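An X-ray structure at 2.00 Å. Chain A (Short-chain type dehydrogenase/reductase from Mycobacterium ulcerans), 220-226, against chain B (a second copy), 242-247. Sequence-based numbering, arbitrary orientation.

Chain A, residues 220-226: PLPRQGE
Chain B 242-247: ASFVTG

How are the two backbones shaped and placed? Neither stretch is regular helix or strand. Chain A is mostly extended from A:Arg223 (phi/psi -156/163) through A:Gln224 (-78/157) to A:Gly225 (-75/155), after A:Leu221 at -72/133 and A:Pro222 at -85/51; A:Arg223 N donates a hydrogen bond to A:Leu221 O at 2.8 Å. Chain B makes a type I turn from B:Ala242 to B:Val245, with B:Ser243 at -66/-12 and B:Phe244 at -109/16, closed by B:Val245 N to B:Ala242 O at 2.8 Å. The nearest CA atoms across the contact are those of A:Gly225 and B:Phe244, 6.7 Å apart.

What does the aromatic ring of B:Phe244 rest against? With chi1 t (-156°) and chi2 58°, its end reaches chain A backbone. A:Gly225 CA lies over one face, 3.7 Å from the centroid of the B:Phe244 ring and 22° off the normal, a CH-pi contact. A:Gly225 N is 3.3 Å from B:Phe244 CZ, and an ideal CB on this glycine would clash at 2.9 Å from B:Phe244 CE2. At the ring edge, A:Arg223 O approaches B:Phe244 CE1 to 3.3 Å.

How does A:Leu221 pack? Its CA-to-CB bond points toward chain B, and with chi1 m and chi2 t A:Leu221 CD1 lies 4.2 Å from B:Phe244 CD1. A:Leu221 CG lies 4.1 Å from B:Thr246 CG2, with B:Thr246 chi1 t. The same A:Leu221 CD1 also packs against a backbone carbonyl, 3.2 Å from B:Ser243 O.

How does A:Arg223 combine its contacts? Its CB points sideways, but rotamers p, t, t and chi4 of 85° bring the guanidinium nearer chain B. A:Arg223 NH1 donates to A:Gln224 O at 3.0 Å, tying the side chain to its own backbone. B:Phe244 CD1 sits over one guanidinium face, 3.7 Å from A:Arg223 NH1, while at the edge A:Arg223 NH2 is 3.1 Å from B:Ser243 OG (chi1 p).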

# COMPACT_ATOMS: atom_id res chain seq x y z
N PRO A 220 18.61 -5.60 0.53
CA PRO A 220 19.33 -5.11 1.72
C PRO A 220 20.16 -6.17 2.40
O PRO A 220 21.35 -5.94 2.63
CB PRO A 220 18.21 -4.61 2.64
CG PRO A 220 17.15 -4.16 1.70
CD PRO A 220 17.25 -5.05 0.45
N LEU A 221 19.56 -7.34 2.68
CA LEU A 221 20.32 -8.44 3.33
C LEU A 221 21.34 -9.09 2.37
O LEU A 221 21.01 -9.41 1.26
CB LEU A 221 19.36 -9.47 3.91
CG LEU A 221 18.64 -9.13 5.22
CD1 LEU A 221 17.84 -10.34 5.69
CD2 LEU A 221 19.60 -8.65 6.31
N PRO A 222 22.59 -9.30 2.81
CA PRO A 222 23.57 -9.73 1.78
C PRO A 222 23.62 -11.23 1.47
O PRO A 222 24.70 -11.87 1.45
CB PRO A 222 24.91 -9.23 2.34
CG PRO A 222 24.67 -8.96 3.80
CD PRO A 222 23.23 -9.09 4.12
N ARG A 223 22.46 -11.80 1.20
CA ARG A 223 22.39 -13.17 0.78
C ARG A 223 21.12 -13.43 -0.01
O ARG A 223 20.15 -12.67 0.02
CB ARG A 223 22.48 -14.14 1.96
CG ARG A 223 21.20 -14.31 2.79
CD ARG A 223 21.37 -15.50 3.74
NE ARG A 223 20.36 -15.60 4.77
CZ ARG A 223 19.18 -16.19 4.63
NH1 ARG A 223 18.80 -16.73 3.46
NH2 ARG A 223 18.36 -16.25 5.66
N GLN A 224 21.16 -14.54 -0.72
CA GLN A 224 20.03 -15.05 -1.43
C GLN A 224 19.11 -15.73 -0.43
O GLN A 224 19.56 -16.22 0.62
CB GLN A 224 20.54 -16.12 -2.39
CG GLN A 224 19.86 -16.14 -3.69
CD GLN A 224 20.43 -17.23 -4.55
OE1 GLN A 224 19.86 -18.33 -4.63
NE2 GLN A 224 21.56 -16.95 -5.18
N GLY A 225 17.84 -15.83 -0.79
CA GLY A 225 16.88 -16.57 -0.00
C GLY A 225 17.04 -18.08 -0.15
O GLY A 225 17.55 -18.55 -1.17
N GLU A 226 16.59 -18.82 0.87
CA GLU A 226 16.51 -20.29 0.85
C GLU A 226 15.06 -20.79 0.98
O GLU A 226 14.22 -20.07 1.54
CB GLU A 226 17.32 -20.85 2.01
CG GLU A 226 18.80 -20.45 2.05
CD GLU A 226 19.59 -20.97 0.88
OE1 GLU A 226 19.06 -21.80 0.09
OE2 GLU A 226 20.76 -20.57 0.74
N ALA B 242 13.13 -16.13 11.11
CA ALA B 242 12.77 -14.95 10.27
C ALA B 242 13.99 -14.22 9.72
O ALA B 242 13.91 -13.03 9.40
CB ALA B 242 11.87 -13.97 11.08
N SER B 243 15.12 -14.92 9.60
CA SER B 243 16.42 -14.29 9.25
C SER B 243 16.49 -13.69 7.83
O SER B 243 17.45 -12.98 7.49
CB SER B 243 17.55 -15.31 9.45
OG SER B 243 17.39 -16.41 8.57
N PHE B 244 15.52 -13.99 6.99
CA PHE B 244 15.43 -13.36 5.69
C PHE B 244 14.24 -12.39 5.64
O PHE B 244 13.85 -11.95 4.54
CB PHE B 244 15.27 -14.41 4.59
CG PHE B 244 15.72 -13.95 3.26
CD1 PHE B 244 17.03 -13.51 3.06
CD2 PHE B 244 14.86 -14.03 2.16
CE1 PHE B 244 17.46 -13.09 1.82
CE2 PHE B 244 15.30 -13.62 0.92
CZ PHE B 244 16.59 -13.14 0.75
N VAL B 245 13.71 -12.02 6.80
CA VAL B 245 12.50 -11.16 6.84
C VAL B 245 12.95 -9.81 7.37
O VAL B 245 13.36 -9.68 8.53
CB VAL B 245 11.39 -11.76 7.74
CG1 VAL B 245 10.13 -10.84 7.81
CG2 VAL B 245 11.01 -13.16 7.25
N THR B 246 12.94 -8.81 6.52
CA THR B 246 13.20 -7.46 6.97
C THR B 246 12.40 -6.48 6.16
O THR B 246 12.01 -6.76 5.00
CB THR B 246 14.70 -7.12 6.89
OG1 THR B 246 14.95 -5.93 7.66
CG2 THR B 246 15.14 -6.92 5.41
N GLY B 247 12.14 -5.33 6.78
CA GLY B 247 11.42 -4.22 6.15
C GLY B 247 9.92 -4.40 6.08
O GLY B 247 9.25 -3.68 5.34